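UPF0045 protein MJ1052 (Methanocaldococcus jannaschii, PDB 2EPI) is of unknown function but belongs to the UPF0045 family of thiamine-binding-like proteins, so it may bind thiamine or a related small molecule. Local coordinates at residues Val7-Ile13 with Ser76-Glu82; Ser12-Gly17 with Val71-Val75; Thr47-Gly51 with Asn88-Arg92. All coordinates share one frame; numbering follows the deposited sequence.

Interaction 1 of 3, residues Val7-Ile13 with Ser76-Glu82; sequences VVAEVSI and SSLKIDE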
loop_
_atom_site.group_PDB
_atom_site.type_symbol
_atom_site.label_atom_id
_atom_site.label_comp_id
_atom_site.label_asym_id
_atom_site.label_seq_id
_atom_site.Cartn_x
_atom_site.Cartn_y
_atom_site.Cartn_z
ATOM N N VAL A 7 9.987 15.710 -2.162
ATOM C CA VAL A 7 8.994 14.731 -2.581
ATOM C C VAL A 7 7.834 14.777 -1.594
ATOM O O VAL A 7 7.939 15.382 -0.530
ATOM C CB VAL A 7 9.557 13.281 -2.568
ATOM C CG1 VAL A 7 10.806 13.192 -3.432
ATOM C CG2 VAL A 7 9.865 12.850 -1.133
ATOM N N VAL A 8 6.721 14.160 -1.965
ATOM C CA VAL A 8 5.563 14.077 -1.080
ATOM C C VAL A 8 5.464 12.592 -0.765
ATOM O O VAL A 8 5.701 11.755 -1.635
ATOM C CB VAL A 8 4.262 14.530 -1.770
ATOM C CG1 VAL A 8 3.096 14.429 -0.789
ATOM C CG2 VAL A 8 4.402 15.956 -2.256
ATOM N N ALA A 9 5.127 12.250 0.470
ATOM C CA ALA A 9 5.046 10.839 0.824
ATOM C C ALA A 9 3.959 10.580 1.847
ATOM O O ALA A 9 3.414 11.508 2.434
ATOM C CB ALA A 9 6.380 10.384 1.377
ATOM N N GLU A 10 3.630 9.308 2.037
ATOM C CA GLU A 10 2.643 8.944 3.040
ATOM C C GLU A 10 3.183 7.754 3.809
ATOM O O GLU A 10 3.707 6.804 3.225
ATOM C CB GLU A 10 1.293 8.597 2.415
ATOM C CG GLU A 10 0.230 8.294 3.476
ATOM C CD GLU A 10 -1.168 8.175 2.906
ATOM O OE1 GLU A 10 -1.333 7.480 1.884
ATOM O OE2 GLU A 10 -2.106 8.776 3.490
ATOM N N VAL A 11 3.061 7.818 5.127
ATOM C CA VAL A 11 3.556 6.754 5.983
ATOM C C VAL A 11 2.461 6.236 6.900
ATOM O O VAL A 11 1.647 7.005 7.407
ATOM C CB VAL A 11 4.712 7.252 6.872
ATOM C CG1 VAL A 11 5.106 6.167 7.878
ATOM C CG2 VAL A 11 5.909 7.655 6.010
ATOM N N SER A 12 2.434 4.926 7.093
ATOM C CA SER A 12 1.480 4.327 8.009
ATOM C C SER A 12 2.250 3.230 8.721
ATOM O O SER A 12 3.036 2.502 8.108
ATOM C CB SER A 12 0.271 3.745 7.274
ATOM O OG SER A 12 0.622 2.614 6.501
ATOM N N ILE A 13 2.044 3.133 10.024
ATOM C CA ILE A 13 2.727 2.130 10.820
ATOM C C ILE A 13 1.679 1.319 11.555
ATOM O O ILE A 13 0.830 1.871 12.264
ATOM C CB ILE A 13 3.680 2.797 11.822
ATOM C CG1 ILE A 13 4.711 3.630 11.061
ATOM C CG2 ILE A 13 4.363 1.743 12.684
ATOM C CD1 ILE A 13 5.490 4.582 11.920
ATOM N N SER A 76 5.303 -1.469 8.547
ATOM C CA SER A 76 5.311 -0.046 8.194
ATOM C C SER A 76 5.331 0.186 6.693
ATOM O O SER A 76 6.030 -0.516 5.955
ATOM C CB SER A 76 6.514 0.634 8.847
ATOM O OG SER A 76 6.436 0.522 10.256
ATOM N N SER A 77 4.571 1.182 6.242
ATOM C CA SER A 77 4.477 1.483 4.820
ATOM C C SER A 77 4.919 2.906 4.489
ATOM O O SER A 77 4.544 3.857 5.180
ATOM C CB SER A 77 3.029 1.287 4.338
ATOM O OG SER A 77 2.552 -0.029 4.604
ATOM N N LEU A 78 5.719 3.038 3.432
ATOM C CA LEU A 78 6.200 4.330 2.960
ATOM C C LEU A 78 5.893 4.428 1.471
ATOM O O LEU A 78 6.225 3.525 0.702
ATOM C CB LEU A 78 7.718 4.465 3.165
ATOM C CG LEU A 78 8.407 5.668 2.490
ATOM C CD1 LEU A 78 7.881 6.980 3.071
ATOM C CD2 LEU A 78 9.919 5.572 2.691
ATOM N N LYS A 79 5.232 5.504 1.065
ATOM C CA LYS A 79 4.933 5.691 -0.347
ATOM C C LYS A 79 5.517 7.032 -0.747
ATOM O O LYS A 79 5.280 8.033 -0.079
ATOM C CB LYS A 79 3.425 5.680 -0.591
ATOM C CG LYS A 79 3.061 5.828 -2.057
ATOM C CD LYS A 79 1.561 5.703 -2.276
ATOM C CE LYS A 79 1.063 4.301 -1.979
ATOM N NZ LYS A 79 -0.427 4.234 -2.074
ATOM N N ILE A 80 6.294 7.040 -1.826
ATOM C CA ILE A 80 6.923 8.262 -2.312
ATOM C C ILE A 80 6.346 8.651 -3.658
ATOM O O ILE A 80 6.166 7.803 -4.528
ATOM C CB ILE A 80 8.449 8.080 -2.500
ATOM C CG1 ILE A 80 9.103 7.687 -1.175
ATOM C CG2 ILE A 80 9.061 9.365 -3.044
ATOM C CD1 ILE A 80 8.865 8.659 -0.056
ATOM N N ASP A 81 6.057 9.936 -3.821
ATOM C CA ASP A 81 5.525 10.455 -5.078
ATOM C C ASP A 81 6.476 11.577 -5.470
ATOM O O ASP A 81 6.501 12.627 -4.830
ATOM C CB ASP A 81 4.116 11.019 -4.874
ATOM C CG ASP A 81 3.423 11.362 -6.185
ATOM O OD1 ASP A 81 4.120 11.685 -7.170
ATOM O OD2 ASP A 81 2.174 11.319 -6.228
ATOM N N GLU A 82 7.269 11.350 -6.512
ATOM C CA GLU A 82 8.231 12.352 -6.956
ATOM C C GLU A 82 8.142 12.620 -8.451
ATOM O O GLU A 82 8.036 11.694 -9.252
ATOM C CB GLU A 82 9.658 11.910 -6.600
ATOM C CG GLU A 82 10.756 12.767 -7.233
ATOM C CD GLU A 82 12.142 12.431 -6.717
ATOM O OE1 GLU A 82 12.381 11.251 -6.385
ATOM O OE2 GLU A 82 12.998 13.343 -6.656
HETATM O O HOH W 1 -0.072 5.265 0.866
HETATM O O HOH W 2 1.769 -0.320 7.199
#
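V7 packs CG1 against the side chain of E82, 3.6 Å from its CB, where strands 6-16 and 73-83 pair as antiparallel neighbours in the four-stranded sheet of this ferredoxin-like α+β fold. The segment axes run at 175°. V8 and D81 form a hydrogen-bonded antiparallel pair: D81 N reaches V8 O at 2.9 Å, whereas V8 N to D81 O is longer. A9 faces the helices, and its CB sits tightly against I80 CD1 at 3.3 Å; I80 turns this methyl inward because its chain bends at chi2 (-57°). E10 exchanges two backbone hydrogen bonds with K79. On the far face a water links the two side chains, donating to E10 OE1 at 2.7 Å and accepting a weak bond from K79 NZ, while E10 OE2 bonds to N43. V11 then lays CG2 on L78 CD1 (3.6 Å), with L78 against helix 53-68 and V11 against F33 of helix 23-33. Strand 73-83 in turn pairs with its counterpart in the second subunit, continuing the sheet. S12 and S77 close the last hydrogen-bonded pair, and a second water joins S12 O to S77 OG. At I13, CG2 lies 3.4 Å from S76 OG, a hydroxyl hydrogen-bonded to H64.

Interaction 2 of 3, residues Ser12-Gly17 with Val71-Val75; sequences SIIPLG and VDRVV
I13 CG2 and V74 CG1 meet at 3.4 Å, tighter than ordinary van der Waals contact, at the apolar centre where strands 6-16 and 73-83 run on as an antiparallel pair. Both methyls stand anti to their backbone N (V74 chi1 178°), which turns them toward each other across the two strands. Farther along this face P15 CB touches V71 CG2 at 4.1 Å. I14 and V75 lie on the reverse face. Their pair is closed by two backbone bonds, I14 N to V75 O at 2.8 Å and V75 N to I14 O at 2.9 Å; V75 O also receives a water that donates to S12 O, so this carbonyl has two donors.

Beyond P15, L16 N donates to R73 O at 2.8 Å, nearly straight at 170°. The L16 and R73 side chains extend alongside one another, and L16 CD1 lies over one face of the guanidinium, offset toward its rim and 3.7 Å from R73 CD. The extended arginine chain leads to other subunits: R73 NH2 forms a salt bridge with D81 of the second subunit, and R73 NH1 bonds to A20 O of the fourth. At the polar edge a water links L16 O (2.8 Å) to D72 N.

The I13-P15-V74 face lies beneath helices 23-33 and 53-68, with P15 against Y25 and V67, while I14 packs on V75 of the fourth subunit.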
loop_
_atom_site.group_PDB
_atom_site.type_symbol
_atom_site.label_atom_id
_atom_site.label_comp_id
_atom_site.label_asym_id
_atom_site.label_seq_id
_atom_site.Cartn_x
_atom_site.Cartn_y
_atom_site.Cartn_z
ATOM N N SER A 12 2.434 4.926 7.093
ATOM C CA SER A 12 1.480 4.327 8.009
ATOM C C SER A 12 2.250 3.230 8.721
ATOM O O SER A 12 3.036 2.502 8.108
ATOM C CB SER A 12 0.271 3.745 7.274
ATOM O OG SER A 12 0.622 2.614 6.501
ATOM N N ILE A 13 2.044 3.133 10.024
ATOM C CA ILE A 13 2.727 2.130 10.820
ATOM C C ILE A 13 1.679 1.319 11.555
ATOM O O ILE A 13 0.830 1.871 12.264
ATOM C CB ILE A 13 3.680 2.797 11.822
ATOM C CG1 ILE A 13 4.711 3.630 11.061
ATOM C CG2 ILE A 13 4.363 1.743 12.684
ATOM C CD1 ILE A 13 5.490 4.582 11.920
ATOM N N ILE A 14 1.723 0.008 11.363
ATOM C CA ILE A 14 0.777 -0.880 12.009
ATOM C C ILE A 14 1.497 -1.753 13.024
ATOM O O ILE A 14 2.298 -2.612 12.661
ATOM C CB ILE A 14 0.094 -1.817 11.002
ATOM C CG1 ILE A 14 -0.644 -1.005 9.938
ATOM C CG2 ILE A 14 -0.871 -2.740 11.733
ATOM C CD1 ILE A 14 -1.208 -1.856 8.822
ATOM N N PRO A 15 1.248 -1.522 14.316
ATOM C CA PRO A 15 1.932 -2.371 15.288
ATOM C C PRO A 15 1.072 -3.604 15.532
ATOM O O PRO A 15 -0.159 -3.513 15.581
ATOM C CB PRO A 15 2.029 -1.477 16.518
ATOM C CG PRO A 15 0.760 -0.697 16.451
ATOM C CD PRO A 15 0.623 -0.358 14.972
ATOM N N LEU A 16 1.714 -4.760 15.639
ATOM C CA LEU A 16 0.990 -5.987 15.922
ATOM C C LEU A 16 1.318 -6.344 17.362
ATOM O O LEU A 16 2.287 -7.043 17.646
ATOM C CB LEU A 16 1.408 -7.119 14.976
ATOM C CG LEU A 16 0.961 -6.948 13.520
ATOM C CD1 LEU A 16 1.275 -8.212 12.726
ATOM C CD2 LEU A 16 -0.538 -6.667 13.479
ATOM N N GLY A 17 0.516 -5.819 18.276
ATOM C CA GLY A 17 0.741 -6.090 19.678
ATOM C C GLY A 17 -0.494 -6.666 20.330
ATOM O O GLY A 17 -1.443 -7.076 19.658
ATOM N N VAL A 71 6.730 -3.146 20.831
ATOM C CA VAL A 71 5.973 -4.332 20.425
ATOM C C VAL A 71 6.885 -5.327 19.710
ATOM O O VAL A 71 7.986 -4.972 19.291
ATOM C CB VAL A 71 4.794 -3.970 19.493
ATOM C CG1 VAL A 71 3.746 -3.178 20.263
ATOM C CG2 VAL A 71 5.299 -3.162 18.301
ATOM N N ASP A 72 6.429 -6.568 19.567
ATOM C CA ASP A 72 7.240 -7.594 18.917
ATOM C C ASP A 72 7.268 -7.527 17.397
ATOM O O ASP A 72 8.184 -8.053 16.776
ATOM C CB ASP A 72 6.775 -9.001 19.313
ATOM C CG ASP A 72 7.079 -9.342 20.759
ATOM O OD1 ASP A 72 8.109 -8.874 21.287
ATOM O OD2 ASP A 72 6.289 -10.101 21.360
ATOM N N ARG A 73 6.275 -6.889 16.791
ATOM C CA ARG A 73 6.225 -6.827 15.336
ATOM C C ARG A 73 5.529 -5.576 14.833
ATOM O O ARG A 73 4.526 -5.146 15.395
ATOM C CB ARG A 73 5.504 -8.061 14.801
ATOM C CG ARG A 73 5.419 -8.162 13.289
ATOM C CD ARG A 73 4.761 -9.482 12.904
ATOM N NE ARG A 73 4.590 -9.629 11.463
ATOM C CZ ARG A 73 3.927 -10.629 10.893
ATOM N NH1 ARG A 73 3.373 -11.572 11.646
ATOM N NH2 ARG A 73 3.807 -10.681 9.574
ATOM N N VAL A 74 6.069 -5.007 13.760
ATOM C CA VAL A 74 5.514 -3.800 13.161
ATOM C C VAL A 74 5.544 -3.896 11.640
ATOM O O VAL A 74 6.544 -4.321 11.067
ATOM C CB VAL A 74 6.335 -2.555 13.562
ATOM C CG1 VAL A 74 5.763 -1.309 12.884
ATOM C CG2 VAL A 74 6.341 -2.391 15.069
ATOM N N VAL A 75 4.445 -3.511 10.992
ATOM C CA VAL A 75 4.382 -3.492 9.532
ATOM C C VAL A 75 4.262 -2.012 9.169
ATOM O O VAL A 75 3.248 -1.369 9.465
ATOM C CB VAL A 75 3.163 -4.259 8.990
ATOM C CG1 VAL A 75 3.119 -4.156 7.457
ATOM C CG2 VAL A 75 3.260 -5.729 9.392
HETATM O O HOH W 2 1.769 -0.320 7.199
HETATM O O HOH W 3 3.608 -7.692 19.988
#

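Interaction 3 of 3, residues Thr47-Gly51 with Asn88-Arg92; sequences TVLEG and NTIER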
loop_
_atom_site.group_PDB
_atom_site.type_symbol
_atom_site.label_atom_id
_atom_site.label_comp_id
_atom_site.label_asym_id
_atom_site.label_seq_id
_atom_site.Cartn_x
_atom_site.Cartn_y
_atom_site.Cartn_z
ATOM N N THR A 47 0.093 9.312 7.594
ATOM C CA THR A 47 0.623 10.666 7.687
ATOM C C THR A 47 1.302 11.048 6.383
ATOM O O THR A 47 2.116 10.291 5.861
ATOM C CB THR A 47 1.652 10.784 8.815
ATOM O OG1 THR A 47 1.019 10.498 10.068
ATOM C CG2 THR A 47 2.239 12.196 8.854
ATOM N N VAL A 48 0.957 12.218 5.857
ATOM C CA VAL A 48 1.557 12.706 4.622
ATOM C C VAL A 48 2.734 13.595 5.009
ATOM O O VAL A 48 2.637 14.395 5.939
ATOM C CB VAL A 48 0.534 13.511 3.772
ATOM C CG1 VAL A 48 1.241 14.222 2.619
ATOM C CG2 VAL A 48 -0.526 12.569 3.232
ATOM N N LEU A 49 3.848 13.439 4.307
ATOM C CA LEU A 49 5.040 14.219 4.602
ATOM C C LEU A 49 5.538 14.885 3.333
ATOM O O LEU A 49 5.351 14.364 2.233
ATOM C CB LEU A 49 6.145 13.309 5.163
ATOM C CG LEU A 49 5.797 12.418 6.358
ATOM C CD1 LEU A 49 6.890 11.370 6.564
ATOM C CD2 LEU A 49 5.621 13.281 7.602
ATOM N N GLU A 50 6.161 16.048 3.502
ATOM C CA GLU A 50 6.727 16.803 2.394
ATOM C C GLU A 50 8.120 17.250 2.821
ATOM O O GLU A 50 8.291 17.829 3.893
ATOM C CB GLU A 50 5.884 18.039 2.072
ATOM C CG GLU A 50 6.501 18.904 0.966
ATOM C CD GLU A 50 5.873 20.287 0.867
ATOM O OE1 GLU A 50 4.639 20.374 0.713
ATOM O OE2 GLU A 50 6.619 21.288 0.938
ATOM N N GLY A 51 9.113 16.975 1.983
ATOM C CA GLY A 51 10.472 17.364 2.313
ATOM C C GLY A 51 11.498 16.563 1.542
ATOM O O GLY A 51 11.158 15.871 0.586
ATOM N N ASN A 88 7.179 19.513 -6.070
ATOM C CA ASN A 88 6.712 18.387 -5.259
ATOM C C ASN A 88 6.229 18.851 -3.889
ATOM O O ASN A 88 6.898 18.628 -2.885
ATOM C CB ASN A 88 7.848 17.373 -5.076
ATOM C CG ASN A 88 8.237 16.690 -6.375
ATOM O OD1 ASN A 88 7.498 15.852 -6.894
ATOM N ND2 ASN A 88 9.398 17.054 -6.913
ATOM N N THR A 89 5.066 19.492 -3.844
ATOM C CA THR A 89 4.535 19.969 -2.572
ATOM C C THR A 89 3.102 19.516 -2.346
ATOM O O THR A 89 2.376 19.208 -3.291
ATOM C CB THR A 89 4.552 21.507 -2.487
ATOM O OG1 THR A 89 3.676 22.048 -3.486
ATOM C CG2 THR A 89 5.957 22.037 -2.712
ATOM N N ILE A 90 2.709 19.481 -1.079
ATOM C CA ILE A 90 1.361 19.092 -0.695
ATOM C C ILE A 90 0.405 20.147 -1.243
ATOM O O ILE A 90 -0.681 19.833 -1.726
ATOM C CB ILE A 90 1.240 19.033 0.842
ATOM C CG1 ILE A 90 2.112 17.891 1.382
ATOM C CG2 ILE A 90 -0.218 18.855 1.254
ATOM C CD1 ILE A 90 2.135 17.804 2.900
ATOM N N GLU A 91 0.837 21.402 -1.175
ATOM C CA GLU A 91 0.043 22.529 -1.656
ATOM C C GLU A 91 -0.353 22.362 -3.119
ATOM O O GLU A 91 -1.536 22.412 -3.462
ATOM C CB GLU A 91 0.833 23.831 -1.499
ATOM C CG GLU A 91 0.053 25.080 -1.887
ATOM C CD GLU A 91 0.935 26.308 -1.996
ATOM O OE1 GLU A 91 1.723 26.559 -1.060
ATOM O OE2 GLU A 91 0.836 27.025 -3.017
ATOM N N ARG A 92 0.638 22.172 -3.984
ATOM C CA ARG A 92 0.358 22.019 -5.403
ATOM C C ARG A 92 -0.541 20.818 -5.676
ATOM O O ARG A 92 -1.439 20.889 -6.512
ATOM C CB ARG A 92 1.655 21.875 -6.202
ATOM C CG ARG A 92 1.440 21.957 -7.707
ATOM C CD ARG A 92 2.674 21.514 -8.470
ATOM N NE ARG A 92 2.986 20.111 -8.216
ATOM C CZ ARG A 92 2.203 19.094 -8.565
ATOM N NH1 ARG A 92 1.055 19.319 -9.190
ATOM N NH2 ARG A 92 2.568 17.850 -8.281
HETATM O O HOH W 4 2.867 22.268 0.976
#
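E50 OE1 accepts the backbone N-H of I90 at 2.8 Å, joining a strand side chain to the first turn of the C-terminal helix. With an N-H...O angle of 170° the bond is nearly straight, yet the donor meets OE1 on the anti side, 34° out of the carboxylate plane. A water donates to the same oxygen at 2.6 Å and accepts from E91 N, so OE1 serves the first two N-H groups of helix 90-96, directly or through water. A negative carboxylate here would probably interact favourably with the helix dipole.

Packing contacts flank this bond. I90 CD1 reaches V48 CG1 at 3.7 Å, the two side chains passing antiparallel, and I90 CG1 and CD1 both lie 3.8 Å from E50 CB. E50 and T89 lie alongside each other with the same heading, T89 CB 3.4 Å from E50 OE1. The glutamate reaches this far because its chain is extended, with CG anti to the backbone N (chi1 176°).

In the next shell, T89 is the N-cap residue: its OG1 accepts from R92 N at 3.1 Å, a capping bond that helps hold the turn whose first N-H groups face E50 OE1. The second carboxylate oxygen, E50 OE2, forms a salt bridge with K39, with K6 a long, weak second partner, while OE1 meets the helix start. N88 O, buried by this contact, has no partner in the model. N88 OD1 bonds to R83 N, tying the approach to the helix to strand 73-83.

Strand 46-50 runs between strands 39-43 and 6-16, and helix 90-96 lies against V48 and E50 from the sheet face bearing V8 and E10, where I90 also touches E41 and, in the third subunit, A44.

Interactions 1 and 2 are successive lengths of one ladder: both use strands 6-16 and 73-83, share S12 and I13 and have centres about 17 Å apart. A single water belongs to both, bridging S12 O with S77 OG and V75 O. Interaction 3, centred about 10 Å from the centre of interaction 1, reaches the other edge of strand 6-16, where A9 O lies 2.7 Å from L49 N and V11 N 2.7 Å from T47 O, each a probable hydrogen bond. Interactions 2 and 3 lie on opposite sides of the chain's centre, their centres about 25 Å apart, and do not touch. Interactions 1 and 2 both border the second subunit; 1 and 3 both touch the third.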